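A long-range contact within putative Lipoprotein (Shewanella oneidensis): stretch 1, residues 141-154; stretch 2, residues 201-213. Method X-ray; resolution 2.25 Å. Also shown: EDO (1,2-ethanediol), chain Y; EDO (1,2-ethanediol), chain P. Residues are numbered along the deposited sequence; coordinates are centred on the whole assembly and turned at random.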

# COMPACT_ATOMS: atom_id res chain seq x y z
N ARG A 141 -10.57 14.64 -23.17
CA ARG A 141 -9.49 14.83 -22.21
C ARG A 141 -8.96 16.27 -22.19
O ARG A 141 -8.82 16.85 -21.15
N LEU A 142 -8.66 16.84 -23.35
CA LEU A 142 -8.08 18.20 -23.43
C LEU A 142 -9.06 19.28 -22.95
O LEU A 142 -8.65 20.26 -22.37
N ARG A 143 -10.34 19.09 -23.22
CA ARG A 143 -11.34 20.03 -22.73
C ARG A 143 -11.44 19.95 -21.21
O ARG A 143 -11.67 20.97 -20.56
N SER A 144 -11.28 18.74 -20.65
CA SER A 144 -11.24 18.59 -19.20
C SER A 144 -10.04 19.34 -18.61
O SER A 144 -10.15 20.07 -17.61
N VAL A 145 -8.89 19.16 -19.23
CA VAL A 145 -7.67 19.83 -18.81
C VAL A 145 -7.81 21.37 -18.99
O VAL A 145 -7.42 22.16 -18.12
N LEU A 146 -8.39 21.77 -20.14
CA LEU A 146 -8.63 23.19 -20.38
C LEU A 146 -9.38 23.81 -19.18
O LEU A 146 -8.91 24.80 -18.63
N ALA A 147 -10.47 23.17 -18.72
CA ALA A 147 -11.29 23.68 -17.63
C ALA A 147 -10.57 23.55 -16.29
O ALA A 147 -10.63 24.46 -15.44
N ARG A 148 -9.86 22.45 -16.10
CA ARG A 148 -9.20 22.19 -14.82
C ARG A 148 -8.05 23.17 -14.52
O ARG A 148 -7.69 23.39 -13.36
N MSE A 149 -7.44 23.72 -15.57
CA MSE A 149 -6.38 24.72 -15.40
C MSE A 149 -6.85 26.08 -14.81
O MSE A 149 -6.02 26.80 -14.20
N GLU A 150 -8.14 26.40 -14.98
CA GLU A 150 -8.71 27.71 -14.59
C GLU A 150 -8.23 28.12 -13.23
O GLU A 150 -7.67 29.20 -13.08
N ASN A 151 -8.42 27.24 -12.25
CA ASN A 151 -8.14 27.55 -10.84
C ASN A 151 -6.80 27.11 -10.26
O ASN A 151 -6.63 27.10 -9.05
N ILE A 152 -5.82 26.86 -11.10
CA ILE A 152 -4.51 26.53 -10.59
C ILE A 152 -3.90 27.63 -9.70
O ILE A 152 -3.31 27.30 -8.67
N PRO A 153 -4.00 28.92 -10.10
CA PRO A 153 -3.43 29.96 -9.19
C PRO A 153 -4.12 29.94 -7.85
O PRO A 153 -3.47 30.04 -6.79
N ALA A 154 -5.43 29.77 -7.89
CA ALA A 154 -6.22 29.75 -6.63
C ALA A 154 -5.86 28.58 -5.73
O ALA A 154 -5.84 28.69 -4.53
N ALA A 201 -10.18 28.76 -31.23
CA ALA A 201 -10.43 29.53 -30.02
C ALA A 201 -10.06 28.71 -28.77
O ALA A 201 -9.42 29.23 -27.85
N GLU A 202 -10.42 27.43 -28.76
CA GLU A 202 -10.05 26.57 -27.64
C GLU A 202 -8.50 26.42 -27.49
O GLU A 202 -7.99 26.41 -26.39
N LYS A 203 -7.79 26.32 -28.61
CA LYS A 203 -6.33 26.21 -28.59
C LYS A 203 -5.71 27.45 -27.95
O LYS A 203 -4.80 27.33 -27.13
N ALA A 204 -6.21 28.64 -28.33
CA ALA A 204 -5.64 29.90 -27.86
C ALA A 204 -5.95 30.05 -26.37
O ALA A 204 -5.11 30.48 -25.62
N LEU A 205 -7.15 29.68 -25.94
CA LEU A 205 -7.50 29.72 -24.54
C LEU A 205 -6.58 28.78 -23.73
O LEU A 205 -6.15 29.09 -22.58
N PHE A 206 -6.30 27.63 -24.32
CA PHE A 206 -5.46 26.64 -23.68
C PHE A 206 -4.09 27.25 -23.42
O PHE A 206 -3.53 27.11 -22.34
N LYS A 207 -3.56 27.95 -24.41
CA LYS A 207 -2.22 28.52 -24.29
C LYS A 207 -2.19 29.62 -23.19
O LYS A 207 -1.30 29.64 -22.32
N THR A 208 -3.17 30.51 -23.25
CA THR A 208 -3.33 31.53 -22.24
C THR A 208 -3.39 30.85 -20.85
O THR A 208 -2.63 31.19 -19.95
N ARG A 209 -4.27 29.87 -20.66
CA ARG A 209 -4.36 29.26 -19.33
C ARG A 209 -3.09 28.52 -18.93
O ARG A 209 -2.76 28.51 -17.76
N PHE A 210 -2.39 27.96 -19.91
CA PHE A 210 -1.18 27.15 -19.63
C PHE A 210 -0.05 28.05 -19.16
O PHE A 210 0.76 27.67 -18.30
N ASP A 211 0.04 29.24 -19.75
CA ASP A 211 1.07 30.18 -19.35
C ASP A 211 0.72 30.70 -17.95
O ASP A 211 1.58 30.79 -17.08
N ILE A 212 -0.53 31.04 -17.72
CA ILE A 212 -0.91 31.44 -16.35
C ILE A 212 -0.60 30.29 -15.35
O ILE A 212 -0.07 30.54 -14.27
N ALA A 213 -0.88 29.04 -15.73
CA ALA A 213 -0.67 27.91 -14.82
C ALA A 213 0.80 27.70 -14.51
O ALA A 213 1.14 27.51 -13.35

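Two stretches of one chain, whose touching residues are at least 56 apart in sequence, meet here with the N-to-C directions of helices 141-148 and 201-213 45° apart and their axes approaching to 9.8 Å. The contact has an apolar middle and charged groups near its margins, so the main question is how each buried or half-buried polar atom is satisfied.

Leu-146 is the central knob. Its CA-to-CB bond points sideways, but the t, p rotamer brings the branched end among Glu-202, Leu-205, Phe-206 and Arg-209. Leu-146 CD1 lies 3.4 Å from Phe-206 CA and 3.8 Å from Leu-205 CG, a fit tight enough to reach the opposing backbone. Phe-206, with chi1 t, brings its ring back across the contact. The selenomethionine Met-149 points toward the other helix in an m, t, m conformation; its CE sits 3.5 Å from the centroid of the Phe-206 ring, almost exactly on the ring normal, a CH-pi contact that suits a flexible, polarizable side chain. Its SE lies over the same ring and reaches Phe-210 CB at 4.1 Å. Val-145, chi1 t, adds a contact from CG1 to Phe-206 CZ at 3.8 Å. Farther along, Ile-152 (m, t) points toward the partner, its CD1 3.7 Å from Ala-213 CB; Ile-152 CA and Ala-213 CA are 5.9 Å apart, and a small side chain accompanies this close approach. Pro-153 CG meets Ile-212 CG2 at 3.7 Å.

At one end, Arg-143 extends in m, t, t from an exposed position to Glu-202, whose CA-to-CB bond points toward stretch 1 and whose rotamer is m, t. Arg-143 NE donates to Glu-202 OE2 at 2.7 Å and nearly linearly, while Arg-143 NH2 donates to Glu-202 OE1 at 3.1 Å. This two-pronged salt bridge uses the guanidinium edge, where the N-H groups point; a further bond from Arg-143 NH2 to Glu-202 OE2 at 3.4 Å is weak. Glu-202 OE1 is also hydrogen-bonded to a residue just beyond the stretches.

Arg-209 points toward stretch 1, and its m, t, t chain carries the guanidinium to the backbone carbonyl of Leu-146. Arg-209 NH1 donates to Leu-146 O at 2.9 Å, supplying a partner for a carbonyl that accepts no backbone hydrogen bond within its own stretch. The length of arginine allows this while its aliphatic part packs: Met-149 CE is 3.8 Å from Arg-209 CB. Glu-150 CG covers one guanidinium face, 3.2 Å from Arg-209 CZ. Toward Arg-209 the carboxylate contributes charge alone, because Glu-150 OE2, 3.8 Å from Arg-209 NH2, lies well outside the guanidinium plane.

Water completes the polar network. Water 1 donates to Met-149 O at 2.8 Å and Arg-209 O at 2.9 Å, joining the two backbones. Water 2 donates to Glu-150 OE2 at 2.7 Å and accepts a weak bond from Arg-209 NH2 at 3.4 Å. Away from the interface, an ethanediol, probably from the crystallisation liquor, uses O1 to donate to Glu-150 O at a very short 2.4 Å, and its O2 accepts from Ala-154 N at 3.2 Å.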

# COMPACT_ATOMS: atom_id res chain seq x y z
CB ARG A 141 -8.33 13.92 -22.54
CG ARG A 141 -8.47 12.48 -22.06
CD ARG A 141 -7.20 11.70 -22.43
NE ARG A 141 -7.26 11.23 -23.81
CZ ARG A 141 -6.21 10.97 -24.59
NH1 ARG A 141 -4.99 11.19 -24.16
NH2 ARG A 141 -6.39 10.53 -25.80
CB LEU A 142 -7.59 18.52 -24.85
CG LEU A 142 -6.44 17.59 -25.24
CD1 LEU A 142 -6.10 17.77 -26.71
CD2 LEU A 142 -5.21 17.84 -24.38
CB ARG A 143 -12.70 19.80 -23.36
CG ARG A 143 -12.74 20.31 -24.80
CD ARG A 143 -14.05 20.01 -25.54
NE ARG A 143 -14.00 20.66 -26.86
CZ ARG A 143 -14.18 20.04 -28.03
NH1 ARG A 143 -14.50 18.76 -28.11
NH2 ARG A 143 -14.08 20.73 -29.15
CB SER A 144 -11.24 17.11 -18.77
OG SER A 144 -12.53 16.55 -19.00
CB VAL A 145 -6.48 19.33 -19.65
CG1 VAL A 145 -5.25 20.20 -19.42
CG2 VAL A 145 -6.21 17.88 -19.30
CB LEU A 146 -9.37 23.43 -21.72
CG LEU A 146 -9.73 24.85 -22.18
CD1 LEU A 146 -8.47 25.71 -22.28
CD2 LEU A 146 -10.45 24.77 -23.51
CB ALA A 147 -12.69 22.98 -17.59
CB ARG A 148 -8.74 20.73 -14.76
CG ARG A 148 -8.32 20.19 -13.40
CD ARG A 148 -7.74 18.77 -13.49
NE ARG A 148 -7.48 18.22 -12.17
CZ ARG A 148 -8.41 17.59 -11.44
NH1 ARG A 148 -9.65 17.38 -11.93
NH2 ARG A 148 -8.10 17.16 -10.22
CB MSE A 149 -5.62 24.95 -16.72
CG MSE A 149 -4.72 23.80 -17.12
SE MSE A 149 -3.57 24.27 -18.65
CE MSE A 149 -5.01 24.63 -19.94
CB GLU A 150 -10.24 27.70 -14.52
CG GLU A 150 -10.98 28.09 -15.81
CD GLU A 150 -12.51 27.81 -15.77
OE1 GLU A 150 -12.92 26.60 -15.86
OE2 GLU A 150 -13.28 28.81 -15.69
CB ASN A 151 -9.33 27.09 -9.97
CG ASN A 151 -10.56 27.96 -10.24
OD1 ASN A 151 -10.42 29.19 -10.37
ND2 ASN A 151 -11.70 27.35 -10.46
CB ILE A 152 -3.53 26.07 -11.71
CG1 ILE A 152 -3.94 24.68 -12.19
CG2 ILE A 152 -2.07 26.10 -11.23
CD1 ILE A 152 -3.23 24.15 -13.42
CB PRO A 153 -3.74 31.26 -9.93
CG PRO A 153 -3.59 30.86 -11.37
CD PRO A 153 -4.22 29.47 -11.45
CB ALA A 154 -7.70 29.72 -6.92
CB ALA A 201 -11.90 29.98 -29.96
CB GLU A 202 -10.72 25.19 -27.74
CG GLU A 202 -12.21 25.19 -27.46
CD GLU A 202 -12.87 23.89 -27.88
OE1 GLU A 202 -12.60 23.41 -29.02
OE2 GLU A 202 -13.67 23.33 -27.07
CB LYS A 203 -5.78 25.95 -30.00
CG LYS A 203 -6.11 24.53 -30.45
CD LYS A 203 -5.63 24.20 -31.86
CE LYS A 203 -6.27 22.91 -32.36
NZ LYS A 203 -5.83 22.50 -33.73
CB ALA A 204 -6.18 31.10 -28.67
CB LEU A 205 -8.93 29.29 -24.35
CG LEU A 205 -9.47 29.32 -22.90
CD1 LEU A 205 -9.29 30.71 -22.27
CD2 LEU A 205 -10.92 28.81 -22.84
CB PHE A 206 -5.33 25.38 -24.54
CG PHE A 206 -4.79 24.20 -23.79
CD1 PHE A 206 -3.45 24.14 -23.43
CD2 PHE A 206 -5.61 23.16 -23.41
CE1 PHE A 206 -2.95 23.07 -22.70
CE2 PHE A 206 -5.11 22.09 -22.67
CZ PHE A 206 -3.76 22.05 -22.34
CB LYS A 207 -1.75 29.08 -25.64
CG LYS A 207 -0.32 29.60 -25.67
CD LYS A 207 0.73 28.59 -25.11
CE LYS A 207 2.20 29.09 -25.17
NZ LYS A 207 3.11 28.35 -24.22
CB THR A 208 -4.61 32.37 -22.52
OG1 THR A 208 -4.50 33.00 -23.82
CG2 THR A 208 -4.87 33.44 -21.40
CB ARG A 209 -5.54 28.32 -19.24
CG ARG A 209 -6.83 29.06 -19.11
CD ARG A 209 -7.96 28.13 -18.69
NE ARG A 209 -9.17 28.91 -18.68
CZ ARG A 209 -10.38 28.45 -18.93
NH1 ARG A 209 -10.60 27.14 -19.19
NH2 ARG A 209 -11.41 29.30 -18.92
CB PHE A 210 -0.80 26.39 -20.87
CG PHE A 210 0.46 25.57 -20.77
CD1 PHE A 210 1.69 26.14 -20.93
CD2 PHE A 210 0.40 24.19 -20.61
CE1 PHE A 210 2.86 25.37 -20.88
CE2 PHE A 210 1.55 23.41 -20.58
CZ PHE A 210 2.79 24.01 -20.70
CB ASP A 211 1.12 31.37 -20.30
CG ASP A 211 1.61 31.01 -21.70
OD1 ASP A 211 2.28 29.96 -21.92
OD2 ASP A 211 1.31 31.85 -22.60
CB ILE A 212 -2.37 31.86 -16.26
CG1 ILE A 212 -2.58 33.19 -16.99
CG2 ILE A 212 -2.84 32.00 -14.81
CD1 ILE A 212 -4.05 33.48 -17.25
CB ALA A 213 -1.28 26.61 -15.36
C1 EDO Y . -9.38 31.82 -11.44
O1 EDO Y . -8.65 31.38 -12.60
C2 EDO Y . -8.63 31.70 -10.09
O2 EDO Y . -7.36 31.02 -10.14
C1 EDO P . -4.82 16.13 -7.28
O1 EDO P . -3.62 16.40 -8.02
C2 EDO P . -5.56 17.40 -6.82
O2 EDO P . -6.19 18.00 -7.95
O HOH W 1 -4.48 28.81 -15.41
O HOH W 2 -14.65 29.10 -17.94